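Local atomic coordinates of E3 ubiquitin ligase RavN (Legionella pneumophila, PDB entry 5MIY), a protein that probably acts as an E3 ubiquitin ligase, an effector of the bacterium thought to promote transfer of ubiquitin onto target proteins. Residues N23-Y27 with K39-L45; A56-P61 with T103-F108. All coordinates share one frame; numbering follows the deposited sequence.

Contact 1 of 2, residues N23-Y27 with K39-L45. With SO4 (sulfate ion), chain D; EDO (1,2-ethanediol), chain I.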
loop_
_atom_site.group_PDB
_atom_site.type_symbol
_atom_site.label_atom_id
_atom_site.label_comp_id
_atom_site.label_asym_id
_atom_site.label_seq_id
_atom_site.Cartn_x
_atom_site.Cartn_y
_atom_site.Cartn_z
ATOM N N ASN A 23 -10.659 0.093 -7.352
ATOM C CA ASN A 23 -10.082 1.431 -7.288
ATOM C C ASN A 23 -9.112 1.607 -6.123
ATOM O O ASN A 23 -8.460 2.655 -6.025
ATOM C CB ASN A 23 -11.200 2.476 -7.207
ATOM C CG ASN A 23 -12.072 2.483 -8.450
ATOM O OD1 ASN A 23 -11.568 2.386 -9.570
ATOM N ND2 ASN A 23 -13.386 2.585 -8.259
ATOM N N THR A 24 -9.009 0.612 -5.246
ATOM C CA THR A 24 -8.062 0.646 -4.139
ATOM C C THR A 24 -6.627 0.592 -4.656
ATOM O O THR A 24 -6.313 -0.145 -5.594
ATOM C CB THR A 24 -8.325 -0.539 -3.203
ATOM O OG1 THR A 24 -9.699 -0.525 -2.780
ATOM C CG2 THR A 24 -7.399 -0.506 -1.986
ATOM N N ILE A 25 -5.754 1.383 -4.041
ATOM C CA ILE A 25 -4.324 1.336 -4.335
ATOM C C ILE A 25 -3.695 0.269 -3.452
ATOM O O ILE A 25 -3.811 0.320 -2.222
ATOM C CB ILE A 25 -3.659 2.702 -4.099
ATOM C CG1 ILE A 25 -4.210 3.750 -5.069
ATOM C CG2 ILE A 25 -2.125 2.596 -4.180
ATOM C CD1 ILE A 25 -4.053 5.174 -4.539
ATOM N N VAL A 26 -3.035 -0.709 -4.075
ATOM C CA VAL A 26 -2.443 -1.832 -3.363
ATOM C C VAL A 26 -0.984 -1.966 -3.779
ATOM O O VAL A 26 -0.646 -1.815 -4.959
ATOM C CB VAL A 26 -3.221 -3.144 -3.631
ATOM C CG1 VAL A 26 -2.638 -4.267 -2.810
ATOM C CG2 VAL A 26 -4.703 -2.955 -3.292
ATOM N N TYR A 27 -0.121 -2.238 -2.803
ATOM C CA TYR A 27 1.304 -2.408 -3.055
ATOM C C TYR A 27 1.926 -3.171 -1.895
ATOM O O TYR A 27 1.330 -3.301 -0.820
ATOM C CB TYR A 27 2.018 -1.060 -3.261
ATOM C CG TYR A 27 1.804 -0.019 -2.162
ATOM C CD1 TYR A 27 2.612 0.013 -1.025
ATOM C CD2 TYR A 27 0.800 0.943 -2.274
ATOM C CE1 TYR A 27 2.420 0.969 -0.023
ATOM C CE2 TYR A 27 0.606 1.908 -1.282
ATOM C CZ TYR A 27 1.406 1.912 -0.156
ATOM O OH TYR A 27 1.190 2.871 0.822
ATOM N N LYS A 39 -0.044 -3.505 1.664
ATOM C CA LYS A 39 -0.654 -2.250 2.082
ATOM C C LYS A 39 -1.755 -1.853 1.109
ATOM O O LYS A 39 -1.672 -2.118 -0.093
ATOM C CB LYS A 39 0.383 -1.120 2.167
ATOM C CG LYS A 39 1.557 -1.428 3.082
ATOM C CD LYS A 39 1.097 -1.650 4.522
ATOM C CE LYS A 39 2.290 -1.797 5.453
ATOM N NZ LYS A 39 1.900 -1.920 6.885
ATOM N N ALA A 40 -2.788 -1.206 1.637
ATOM C CA ALA A 40 -3.878 -0.691 0.822
ATOM C C ALA A 40 -4.225 0.712 1.300
ATOM O O ALA A 40 -4.375 0.936 2.506
ATOM C CB ALA A 40 -5.103 -1.600 0.903
ATOM N N ILE A 41 -4.339 1.655 0.363
ATOM C CA ILE A 41 -4.690 3.040 0.690
ATOM C C ILE A 41 -5.748 3.531 -0.290
ATOM O O ILE A 41 -5.855 3.039 -1.420
ATOM C CB ILE A 41 -3.453 3.975 0.689
ATOM C CG1 ILE A 41 -2.848 4.119 -0.715
ATOM C CG2 ILE A 41 -2.403 3.472 1.676
ATOM C CD1 ILE A 41 -1.562 4.972 -0.745
ATOM N N SER A 42 -6.570 4.483 0.165
ATOM C CA SER A 42 -7.640 4.972 -0.696
ATOM C C SER A 42 -7.129 5.981 -1.716
ATOM O O SER A 42 -7.725 6.124 -2.788
ATOM C CB SER A 42 -8.781 5.582 0.139
ATOM O OG SER A 42 -8.335 6.614 1.017
ATOM N N SER A 43 -6.036 6.675 -1.410
ATOM C CA SER A 43 -5.459 7.670 -2.304
ATOM C C SER A 43 -4.012 7.890 -1.890
ATOM O O SER A 43 -3.588 7.460 -0.819
ATOM C CB SER A 43 -6.225 8.996 -2.243
ATOM O OG SER A 43 -6.035 9.597 -0.974
ATOM N N GLY A 44 -3.260 8.577 -2.746
ATOM C CA GLY A 44 -1.984 9.145 -2.342
ATOM C C GLY A 44 -0.739 8.561 -2.977
ATOM O O GLY A 44 0.358 9.031 -2.669
ATOM N N LEU A 45 -0.853 7.556 -3.845
ATOM C CA LEU A 45 0.355 6.909 -4.359
ATOM C C LEU A 45 1.283 7.904 -5.061
ATOM O O LEU A 45 2.513 7.788 -4.968
ATOM C CB LEU A 45 -0.017 5.766 -5.301
ATOM C CG LEU A 45 1.140 4.834 -5.694
ATOM C CD1 LEU A 45 1.759 4.202 -4.453
ATOM C CD2 LEU A 45 0.688 3.759 -6.672
HETATM S S SO4 D . -2.827 10.020 -6.046
HETATM O O1 SO4 D . -1.785 10.588 -5.203
HETATM O O2 SO4 D . -4.036 9.808 -5.257
HETATM O O3 SO4 D . -2.329 8.744 -6.547
HETATM O O4 SO4 D . -3.116 10.903 -7.174
HETATM C C1 EDO I . 5.278 7.229 -8.504
HETATM O O1 EDO I . 5.927 8.433 -8.092
HETATM C C2 EDO I . 4.210 6.915 -7.471
HETATM O O2 EDO I . 4.837 6.682 -6.207
HETATM O O HOH W 1 -9.625 4.110 -3.624
#
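I25 and Y27 lie on the same face of the pairing between 23-27 and 39-45 and, with K39, bury the most surface in it. Different branches of I25 meet different partners. Its CB rests on I41 CG1 at 3.8 Å, its CG2 meets L45 CD2, and its CD1 reaches the backbone of S43, 3.6 Å from S43 CA. The Y27 ring has partners at one face and at its edge. K39 CB sits over the face, a CH-pi contact 4.1 Å from the ring centroid, while I41 CD1 comes in at the edge, 3.8 Å from Y27 CE2. With CG set between its own backbone N and carbonyl carbon (chi1 53°), the Y27 ring leans across to the 39-41 strand, and its hydroxyl is hydrogen-bonded to D51. Beyond CB, the K39 chain bends at chi2 and leads off to T53. Paired backbone bonds link I25 with I41 and Y27 with K39, the straightest running from K39 N to Y27 O (2.8 Å, 169°). Past the strand ends, one water donates to both N23 O and S42 O. The in-register pairs and antiparallel course are those of a beta hairpin, here the open end of the one formed by strands 25-32 and 35-41.

Contact 2 of 2, residues A56-P61 with T103-F108. With SO4 (sulfate ion), chain F.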
loop_
_atom_site.group_PDB
_atom_site.type_symbol
_atom_site.label_atom_id
_atom_site.label_comp_id
_atom_site.label_asym_id
_atom_site.label_seq_id
_atom_site.Cartn_x
_atom_site.Cartn_y
_atom_site.Cartn_z
ATOM N N ALA A 56 8.026 3.396 4.583
ATOM C CA ALA A 56 8.865 2.859 3.523
ATOM C C ALA A 56 8.786 3.756 2.292
ATOM O O ALA A 56 7.711 4.236 1.917
ATOM C CB ALA A 56 8.442 1.429 3.173
ATOM N N GLU A 57 9.939 3.999 1.669
ATOM C CA GLU A 57 9.978 4.820 0.466
ATOM C C GLU A 57 9.907 3.998 -0.810
ATOM O O GLU A 57 9.600 4.552 -1.871
ATOM C CB GLU A 57 11.242 5.687 0.455
ATOM C CG GLU A 57 11.241 6.743 1.538
ATOM C CD GLU A 57 12.336 7.771 1.361
ATOM O OE1 GLU A 57 12.549 8.244 0.222
ATOM O OE2 GLU A 57 12.983 8.107 2.370
ATOM N N LYS A 58 10.175 2.701 -0.731
ATOM C CA LYS A 58 10.157 1.808 -1.878
ATOM C C LYS A 58 8.972 0.863 -1.753
ATOM O O LYS A 58 8.629 0.431 -0.648
ATOM C CB LYS A 58 11.464 1.009 -1.972
ATOM C CG LYS A 58 12.721 1.872 -2.014
ATOM C CD LYS A 58 13.939 1.060 -2.436
ATOM C CE LYS A 58 15.155 1.957 -2.669
ATOM N NZ LYS A 58 14.883 3.059 -3.640
ATOM N N TYR A 59 8.344 0.545 -2.884
ATOM C CA TYR A 59 7.197 -0.351 -2.878
ATOM C C TYR A 59 7.145 -1.123 -4.190
ATOM O O TYR A 59 7.730 -0.717 -5.198
ATOM C CB TYR A 59 5.879 0.410 -2.663
ATOM C CG TYR A 59 5.519 1.331 -3.806
ATOM C CD1 TYR A 59 5.982 2.643 -3.840
ATOM C CD2 TYR A 59 4.711 0.897 -4.851
ATOM C CE1 TYR A 59 5.671 3.482 -4.874
ATOM C CE2 TYR A 59 4.383 1.744 -5.897
ATOM C CZ TYR A 59 4.870 3.038 -5.899
ATOM O OH TYR A 59 4.555 3.899 -6.927
ATOM N N TRP A 60 6.413 -2.236 -4.165
ATOM C CA TRP A 60 6.165 -3.047 -5.347
ATOM C C TRP A 60 4.671 -2.987 -5.641
ATOM O O TRP A 60 3.870 -3.435 -4.807
ATOM C CB TRP A 60 6.616 -4.500 -5.130
ATOM C CG TRP A 60 8.125 -4.673 -4.998
ATOM C CD1 TRP A 60 9.008 -4.970 -5.994
ATOM C CD2 TRP A 60 8.904 -4.548 -3.797
ATOM N NE1 TRP A 60 10.287 -5.047 -5.488
ATOM C CE2 TRP A 60 10.251 -4.787 -4.144
ATOM C CE3 TRP A 60 8.592 -4.253 -2.465
ATOM C CZ2 TRP A 60 11.285 -4.737 -3.207
ATOM C CZ3 TRP A 60 9.615 -4.209 -1.537
ATOM C CH2 TRP A 60 10.950 -4.455 -1.912
ATOM N N PRO A 61 4.242 -2.429 -6.772
ATOM C CA PRO A 61 2.807 -2.365 -7.063
ATOM C C PRO A 61 2.205 -3.745 -7.283
ATOM O O PRO A 61 2.838 -4.644 -7.838
ATOM C CB PRO A 61 2.738 -1.522 -8.344
ATOM C CG PRO A 61 4.106 -1.594 -8.933
ATOM C CD PRO A 61 5.050 -1.730 -7.784
ATOM N N THR A 103 13.012 -7.962 -8.413
ATOM C CA THR A 103 12.266 -6.979 -9.187
ATOM C C THR A 103 12.556 -5.601 -8.614
ATOM O O THR A 103 12.565 -5.425 -7.394
ATOM C CB THR A 103 10.755 -7.259 -9.156
ATOM O OG1 THR A 103 10.503 -8.587 -9.637
ATOM C CG2 THR A 103 9.986 -6.259 -10.028
ATOM N N GLU A 104 12.813 -4.643 -9.487
ATOM C CA GLU A 104 13.140 -3.305 -9.021
ATOM C C GLU A 104 11.876 -2.674 -8.460
ATOM O O GLU A 104 10.861 -2.630 -9.165
ATOM C CB GLU A 104 13.703 -2.463 -10.158
ATOM C CG GLU A 104 14.243 -1.113 -9.718
ATOM C CD GLU A 104 15.410 -0.662 -10.569
ATOM O OE1 GLU A 104 15.507 -1.106 -11.733
ATOM O OE2 GLU A 104 16.238 0.127 -10.070
ATOM N N PRO A 105 11.869 -2.221 -7.209
ATOM C CA PRO A 105 10.690 -1.521 -6.689
ATOM C C PRO A 105 10.581 -0.135 -7.300
ATOM O O PRO A 105 11.512 0.384 -7.922
ATOM C CB PRO A 105 10.946 -1.449 -5.181
ATOM C CG PRO A 105 12.453 -1.474 -5.065
ATOM C CD PRO A 105 12.935 -2.348 -6.196
ATOM N N LYS A 106 9.406 0.457 -7.131
ATOM C CA LYS A 106 9.212 1.875 -7.381
ATOM C C LYS A 106 9.483 2.651 -6.099
ATOM O O LYS A 106 9.672 2.079 -5.025
ATOM C CB LYS A 106 7.800 2.136 -7.908
ATOM C CG LYS A 106 7.492 1.387 -9.185
ATOM C CD LYS A 106 6.431 2.088 -10.001
ATOM C CE LYS A 106 6.635 1.830 -11.488
ATOM N NZ LYS A 106 6.242 3.013 -12.315
ATOM N N GLN A 107 9.520 3.975 -6.223
ATOM C CA GLN A 107 9.818 4.850 -5.095
ATOM C C GLN A 107 8.738 5.910 -4.987
ATOM O O GLN A 107 8.307 6.458 -6.004
ATOM C CB GLN A 107 11.171 5.534 -5.251
ATOM C CG GLN A 107 12.182 5.188 -4.178
ATOM C CD GLN A 107 13.377 6.121 -4.198
ATOM O OE1 GLN A 107 14.242 6.015 -5.066
ATOM N NE2 GLN A 107 13.427 7.048 -3.246
ATOM N N PHE A 108 8.294 6.175 -3.760
ATOM C CA PHE A 108 7.395 7.301 -3.539
ATOM C C PHE A 108 8.082 8.581 -3.989
ATOM O O PHE A 108 9.305 8.720 -3.882
ATOM C CB PHE A 108 6.994 7.394 -2.063
ATOM C CG PHE A 108 5.957 6.379 -1.653
ATOM C CD1 PHE A 108 4.604 6.622 -1.849
ATOM C CD2 PHE A 108 6.338 5.175 -1.074
ATOM C CE1 PHE A 108 3.645 5.675 -1.471
ATOM C CE2 PHE A 108 5.390 4.230 -0.694
ATOM C CZ PHE A 108 4.040 4.484 -0.891
HETATM S S SO4 F . 12.933 2.022 2.255
HETATM O O1 SO4 F . 12.353 3.322 2.567
HETATM O O2 SO4 F . 13.363 1.377 3.493
HETATM O O3 SO4 F . 14.089 2.202 1.378
HETATM O O4 SO4 F . 11.938 1.183 1.589
#
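Y59 meets K106 and F108, while W60 packs on P105. K106 CB lies over one face of the Y59 ring, a CH-pi contact 4.0 Å from the centroid and offset toward the rim. The edge of the same ring is turned to the face of F108 in an edge-to-face pair, planes 51° apart, with Y59 CD1 3.6 Å from F108 CE2. A chi1 of 67° leans the tyrosine ring over the neighbouring segment 106-108, where it meets both partners. P105 runs alongside W60, pointing the same way, and lays CB over the five-membered ring, 3.7 Å from its centroid. Just beyond, W60 NE1 donates to T103 O at 3.0 Å; the acceptor lies in the indole plane, although the donor stands above the carbonyl plane. This bond and the proline hold the indole from its edge and one face.

Backbone bonds set these side chains in place: Y59 and K106 exchange a pair, and F108 N donates to E57 O at 2.8 Å. Farther out, the T103 hydroxyl is hydrogen-bonded to D99 O, and L45 packs on both Y59 and F108. A sulfate, probably from the crystallisation liquor, accepts through its O1 from E57 N at 2.7 Å; its O4 accepts from K58 N. The arrangement is a short antiparallel pairing of two bridges, K58 with Q107 and Y59 with K106, by which 106-107 forms an outer strand of the four-stranded sheet, beside 58-61.

Overall arrangement
Contacts 1 and 2 occupy one antiparallel sheet, ordered 35-41, 25-32, 58-61, 106-107, and their centres are 13 Å apart. Contact 1 joins the first two strands and contact 2 the last two; strands 25-32 and 58-61 meet in between. At that seam Y27 CB lies 3.4 Å from W60 O, and the Y27 and Y59 rings meet with planes about 55° apart. L45 CD1 is 3.6 Å from Y59 CZ, and Y27 OH is 3.7 Å from F108 CZ, so Y27, Y59 and F108 form one aromatic cluster, with L45 packed against it. A 1,2-ethanediol, probably from the crystallisation liquor, bridges the contacts too, hydrogen-bonded to L45 O and Y59 OH.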